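Local structure of beta-galactosidase/beta-glucuronidase (6MVF) at residues A[427-439]-A[443-456]. The protein is an FMN-binding glycoside hydrolase of family 2, a beta-glucuronidase of a human gut bacterium that probably removes sugars from the ends of glycosides. Numbering follows the deposited sequence.
Sequences RLTTIAHVSHTPT and MHRITDVESYNHYF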
loop_
_atom_site.group_PDB
_atom_site.type_symbol
_atom_site.label_atom_id
_atom_site.label_comp_id
_atom_site.label_asym_id
_atom_site.label_seq_id
_atom_site.Cartn_x
_atom_site.Cartn_y
_atom_site.Cartn_z
ATOM N N ARG A 427 -0.987 -25.910 30.164
ATOM C CA ARG A 427 -2.290 -25.919 29.522
ATOM C C ARG A 427 -3.126 -27.103 29.996
ATOM O O ARG A 427 -2.608 -28.137 30.431
ATOM C CB ARG A 427 -2.162 -25.928 27.985
ATOM C CG ARG A 427 -1.668 -24.596 27.406
ATOM C CD ARG A 427 -1.554 -24.659 25.897
ATOM N NE ARG A 427 -1.289 -23.358 25.278
ATOM C CZ ARG A 427 -0.079 -22.861 25.049
ATOM N NH1 ARG A 427 1.003 -23.539 25.405
ATOM N NH2 ARG A 427 0.045 -21.681 24.458
ATOM N N LEU A 428 -4.440 -26.912 29.908
ATOM C CA LEU A 428 -5.415 -27.941 30.244
ATOM C C LEU A 428 -5.609 -28.913 29.086
ATOM O O LEU A 428 -5.565 -28.525 27.917
ATOM C CB LEU A 428 -6.743 -27.279 30.601
ATOM C CG LEU A 428 -6.626 -26.321 31.783
ATOM C CD1 LEU A 428 -7.926 -25.602 31.988
ATOM C CD2 LEU A 428 -6.191 -27.065 33.059
ATOM N N THR A 429 -5.831 -30.184 29.409
ATOM C CA THR A 429 -6.220 -31.166 28.405
ATOM C C THR A 429 -7.737 -31.342 28.414
ATOM O O THR A 429 -8.399 -31.147 29.439
ATOM C CB THR A 429 -5.523 -32.513 28.631
ATOM O OG1 THR A 429 -5.823 -33.010 29.941
ATOM C CG2 THR A 429 -4.016 -32.349 28.515
ATOM N N THR A 430 -8.285 -31.668 27.243
ATOM C CA THR A 430 -9.721 -31.824 27.055
ATOM C C THR A 430 -9.943 -33.025 26.153
ATOM O O THR A 430 -8.997 -33.597 25.606
ATOM C CB THR A 430 -10.384 -30.555 26.455
ATOM O OG1 THR A 430 -11.815 -30.653 26.532
ATOM C CG2 THR A 430 -9.993 -30.346 24.976
ATOM N N ILE A 431 -11.218 -33.385 25.988
ATOM C CA ILE A 431 -11.630 -34.500 25.146
ATOM C C ILE A 431 -13.047 -34.215 24.665
ATOM O O ILE A 431 -13.822 -33.532 25.340
ATOM C CB ILE A 431 -11.517 -35.850 25.919
ATOM C CG1 ILE A 431 -11.859 -37.035 25.012
ATOM C CG2 ILE A 431 -12.374 -35.848 27.223
ATOM C CD1 ILE A 431 -11.303 -38.319 25.515
ATOM N N ALA A 432 -13.395 -34.728 23.489
ATOM C CA ALA A 432 -14.760 -34.595 22.977
ATOM C C ALA A 432 -15.391 -35.980 22.870
ATOM O O ALA A 432 -14.923 -36.826 22.097
ATOM C CB ALA A 432 -14.781 -33.869 21.630
ATOM N N HIS A 433 -16.436 -36.215 23.661
ATOM C CA HIS A 433 -17.116 -37.510 23.682
ATOM C C HIS A 433 -18.239 -37.577 22.646
ATOM O O HIS A 433 -18.949 -36.589 22.407
ATOM C CB HIS A 433 -17.706 -37.787 25.066
ATOM C CG HIS A 433 -16.694 -37.871 26.164
ATOM N ND1 HIS A 433 -15.697 -38.823 26.185
ATOM C CD2 HIS A 433 -16.545 -37.141 27.297
ATOM C CE1 HIS A 433 -14.965 -38.662 27.276
ATOM N NE2 HIS A 433 -15.459 -37.648 27.966
ATOM N N VAL A 434 -18.406 -38.760 22.041
ATOM C CA VAL A 434 -19.604 -39.014 21.244
ATOM C C VAL A 434 -20.836 -39.038 22.156
ATOM O O VAL A 434 -20.750 -39.267 23.371
ATOM C CB VAL A 434 -19.465 -40.319 20.436
ATOM C CG1 VAL A 434 -19.525 -41.541 21.342
ATOM C CG2 VAL A 434 -20.527 -40.399 19.321
ATOM N N SER A 435 -21.999 -38.781 21.553
ATOM C CA SER A 435 -23.208 -38.530 22.332
ATOM C C SER A 435 -23.540 -39.688 23.271
ATOM O O SER A 435 -23.945 -39.470 24.421
ATOM C CB SER A 435 -24.378 -38.261 21.391
ATOM O OG SER A 435 -25.488 -37.773 22.106
ATOM N N HIS A 436 -23.373 -40.923 22.805
ATOM C CA HIS A 436 -23.804 -42.089 23.564
ATOM C C HIS A 436 -22.744 -42.602 24.526
ATOM O O HIS A 436 -22.915 -43.691 25.086
ATOM C CB HIS A 436 -24.242 -43.212 22.611
ATOM C CG HIS A 436 -23.156 -43.734 21.708
ATOM N ND1 HIS A 436 -23.003 -43.311 20.402
ATOM C CD2 HIS A 436 -22.203 -44.680 21.908
ATOM C CE1 HIS A 436 -21.992 -43.958 19.847
ATOM N NE2 HIS A 436 -21.491 -44.796 20.739
ATOM N N THR A 437 -21.667 -41.845 24.728
ATOM C CA THR A 437 -20.603 -42.248 25.643
ATOM C C THR A 437 -21.171 -42.478 27.039
ATOM O O THR A 437 -21.842 -41.584 27.585
ATOM C CB THR A 437 -19.503 -41.183 25.705
ATOM O OG1 THR A 437 -18.833 -41.112 24.441
ATOM C CG2 THR A 437 -18.481 -41.511 26.805
ATOM N N PRO A 438 -20.935 -43.645 27.645
ATOM C CA PRO A 438 -21.443 -43.890 29.005
ATOM C C PRO A 438 -20.991 -42.789 29.959
ATOM O O PRO A 438 -19.828 -42.388 29.959
ATOM C CB PRO A 438 -20.836 -45.254 29.377
ATOM C CG PRO A 438 -20.396 -45.881 28.090
ATOM C CD PRO A 438 -20.112 -44.756 27.126
ATOM N N THR A 439 -21.926 -42.283 30.773
ATOM C CA THR A 439 -21.608 -41.172 31.675
ATOM C C THR A 439 -20.729 -41.585 32.855
ATOM O O THR A 439 -20.331 -40.717 33.637
ATOM C CB THR A 439 -22.895 -40.500 32.190
ATOM O OG1 THR A 439 -23.812 -41.487 32.685
ATOM C CG2 THR A 439 -23.560 -39.681 31.073
ATOM N N MET A 443 -13.490 -43.534 30.202
ATOM C CA MET A 443 -13.225 -42.376 29.348
ATOM C C MET A 443 -13.311 -41.046 30.096
ATOM O O MET A 443 -12.873 -40.020 29.559
ATOM C CB MET A 443 -14.173 -42.356 28.142
ATOM C CG MET A 443 -13.944 -43.498 27.139
ATOM S SD MET A 443 -12.202 -43.802 26.740
ATOM C CE MET A 443 -11.841 -42.385 25.685
ATOM N N HIS A 444 -13.825 -41.026 31.318
ATOM C CA HIS A 444 -13.882 -39.801 32.093
ATOM C C HIS A 444 -12.711 -39.701 33.069
ATOM O O HIS A 444 -12.033 -40.684 33.383
ATOM C CB HIS A 444 -15.206 -39.717 32.832
ATOM C CG HIS A 444 -16.383 -39.927 31.939
ATOM N ND1 HIS A 444 -16.778 -38.996 31.002
ATOM C CD2 HIS A 444 -17.243 -40.969 31.823
ATOM C CE1 HIS A 444 -17.837 -39.448 30.356
ATOM N NE2 HIS A 444 -18.140 -40.643 30.835
ATOM N N ARG A 445 -12.463 -38.476 33.529
ATOM C CA ARG A 445 -11.424 -38.168 34.502
ATOM C C ARG A 445 -10.015 -38.469 33.991
ATOM O O ARG A 445 -9.064 -38.493 34.784
ATOM C CB ARG A 445 -11.695 -38.896 35.835
ATOM C CG ARG A 445 -13.140 -38.717 36.244
ATOM C CD ARG A 445 -13.513 -39.153 37.636
ATOM N NE ARG A 445 -14.775 -38.498 37.987
ATOM C CZ ARG A 445 -15.967 -38.889 37.530
ATOM N NH1 ARG A 445 -16.036 -39.941 36.727
ATOM N NH2 ARG A 445 -17.080 -38.235 37.861
ATOM N N ILE A 446 -9.846 -38.684 32.686
ATOM C CA ILE A 446 -8.504 -38.771 32.120
ATOM C C ILE A 446 -7.910 -37.380 31.930
ATOM O O ILE A 446 -6.765 -37.117 32.319
ATOM C CB ILE A 446 -8.519 -39.541 30.785
ATOM C CG1 ILE A 446 -8.897 -41.007 30.981
ATOM C CG2 ILE A 446 -7.158 -39.435 30.097
ATOM C CD1 ILE A 446 -8.840 -41.810 29.693
ATOM N N THR A 447 -8.683 -36.477 31.327
ATOM C CA THR A 447 -8.238 -35.130 30.999
ATOM C C THR A 447 -8.756 -34.130 32.036
ATOM O O THR A 447 -9.646 -34.431 32.834
ATOM C CB THR A 447 -8.692 -34.749 29.579
ATOM O OG1 THR A 447 -10.123 -34.829 29.473
ATOM C CG2 THR A 447 -8.043 -35.679 28.527
ATOM N N ASP A 448 -8.163 -32.926 32.025
ATOM C CA ASP A 448 -8.491 -31.900 33.021
ATOM C C ASP A 448 -9.935 -31.416 32.897
ATOM O O ASP A 448 -10.561 -31.045 33.902
ATOM C CB ASP A 448 -7.541 -30.695 32.900
ATOM C CG ASP A 448 -6.060 -31.078 33.016
ATOM O OD1 ASP A 448 -5.711 -31.926 33.871
ATOM O OD2 ASP A 448 -5.238 -30.518 32.248
ATOM N N VAL A 449 -10.465 -31.367 31.680
ATOM C CA VAL A 449 -11.838 -30.963 31.421
ATOM C C VAL A 449 -12.364 -31.890 30.331
ATOM O O VAL A 449 -11.623 -32.703 29.768
ATOM C CB VAL A 449 -11.957 -29.472 31.015
ATOM C CG1 VAL A 449 -11.442 -28.551 32.129
ATOM C CG2 VAL A 449 -11.205 -29.188 29.711
ATOM N N GLU A 450 -13.667 -31.787 30.055
ATOM C CA GLU A 450 -14.362 -32.797 29.261
ATOM C C GLU A 450 -15.556 -32.160 28.572
ATOM O O GLU A 450 -16.194 -31.255 29.116
ATOM C CB GLU A 450 -14.857 -33.983 30.110
ATOM C CG GLU A 450 -13.763 -34.829 30.747
ATOM C CD GLU A 450 -14.294 -36.124 31.373
ATOM O OE1 GLU A 450 -14.994 -36.899 30.670
ATOM O OE2 GLU A 450 -14.013 -36.366 32.573
ATOM N N SER A 451 -15.873 -32.661 27.383
ATOM C CA SER A 451 -17.025 -32.150 26.663
ATOM C C SER A 451 -17.735 -33.276 25.918
ATOM O O SER A 451 -17.135 -34.293 25.556
ATOM C CB SER A 451 -16.631 -31.032 25.685
ATOM O OG SER A 451 -16.351 -29.818 26.369
ATOM N N TYR A 452 -19.018 -33.058 25.669
ATOM C CA TYR A 452 -19.837 -33.982 24.908
ATOM C C TYR A 452 -20.299 -33.354 23.597
ATOM O O TYR A 452 -20.525 -32.141 23.505
ATOM C CB TYR A 452 -21.054 -34.429 25.715
ATOM C CG TYR A 452 -20.848 -35.663 26.556
ATOM C CD1 TYR A 452 -20.301 -35.577 27.818
ATOM C CD2 TYR A 452 -21.244 -36.917 26.098
ATOM C CE1 TYR A 452 -20.145 -36.708 28.611
ATOM C CE2 TYR A 452 -21.095 -38.057 26.879
ATOM C CZ TYR A 452 -20.541 -37.947 28.143
ATOM O OH TYR A 452 -20.373 -39.068 28.940
ATOM N N ASN A 453 -20.425 -34.207 22.580
ATOM C CA ASN A 453 -21.045 -33.847 21.314
ATOM C C ASN A 453 -22.504 -34.322 21.342
ATOM O O ASN A 453 -22.775 -35.528 21.274
ATOM C CB ASN A 453 -20.270 -34.471 20.155
ATOM C CG ASN A 453 -18.849 -33.936 20.041
ATOM O OD1 ASN A 453 -18.465 -32.996 20.734
ATOM N ND2 ASN A 453 -18.068 -34.525 19.149
ATOM N N HIS A 454 -23.451 -33.382 21.435
ATOM C CA HIS A 454 -24.859 -33.737 21.516
ATOM C C HIS A 454 -25.666 -33.098 20.396
ATOM O O HIS A 454 -25.436 -31.942 20.021
ATOM C CB HIS A 454 -25.446 -33.330 22.855
ATOM C CG HIS A 454 -25.109 -34.279 23.956
ATOM N ND1 HIS A 454 -25.320 -35.638 23.851
ATOM C CD2 HIS A 454 -24.553 -34.074 25.173
ATOM C CE1 HIS A 454 -24.907 -36.230 24.958
ATOM N NE2 HIS A 454 -24.442 -35.302 25.778
ATOM N N TYR A 455 -26.639 -33.857 19.884
ATOM C CA TYR A 455 -27.527 -33.363 18.841
ATOM C C TYR A 455 -28.975 -33.719 19.158
ATOM O O TYR A 455 -29.760 -34.070 18.271
ATOM C CB TYR A 455 -27.118 -33.897 17.468
ATOM C CG TYR A 455 -25.747 -33.454 16.979
ATOM C CD1 TYR A 455 -25.601 -32.287 16.221
ATOM C CD2 TYR A 455 -24.606 -34.211 17.248
ATOM C CE1 TYR A 455 -24.360 -31.874 15.754
ATOM C CE2 TYR A 455 -23.354 -33.803 16.785
ATOM C CZ TYR A 455 -23.243 -32.628 16.039
ATOM O OH TYR A 455 -22.024 -32.218 15.563
ATOM N N PHE A 456 -29.355 -33.621 20.432
ATOM C CA PHE A 456 -30.757 -33.774 20.792
ATOM C C PHE A 456 -31.577 -32.692 20.110
ATOM O O PHE A 456 -31.376 -31.497 20.352
ATOM C CB PHE A 456 -30.939 -33.714 22.307
ATOM C CG PHE A 456 -30.060 -34.670 23.052
ATOM C CD1 PHE A 456 -30.180 -36.034 22.852
ATOM C CD2 PHE A 456 -29.121 -34.200 23.960
ATOM C CE1 PHE A 456 -29.374 -36.912 23.522
ATOM C CE2 PHE A 456 -28.321 -35.061 24.636
ATOM C CZ PHE A 456 -28.443 -36.428 24.417
HETATM O O HOH W 1 -22.215 -37.389 19.045
#
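H433 reaches E450 through NE2, which donates a hydrogen bond to OE1 at 2.8 Å on the anti side of the carboxylate, ring and carboxylate planes 70° apart. OE1 takes a second bond, on its syn lone pair, from H444 ND1, thus accepting from two histidine rings. E450, its CG anti to the carbonyl carbon (chi1 -65°) and its chain extended, carries the carboxylate to both. H444 NE2 donates in the carbonyl plane to P438 O at 2.6 Å; donors at both nitrogens suggest a protonated H444, its charge probably offset by E450. The two bonds probably fix the rotation of its ring, whose edge is turned to the face of H433 in an offset edge-to-face pair. A leucine in its place would probably leave P438 O and the syn side of E450 OE1 without their donor. H433 CB lies over the face of Y452, 3.9 Å from the ring centroid. Along the strands, H433 N donates to S451 O; at the N-terminal end of strand 428-433, D448 OD2 accepts from T429 N and salt-bridges K421. Strands 428-433 and 450-453 run parallel, 22° apart, as neighbouring staves of the family 2 TIM barrel.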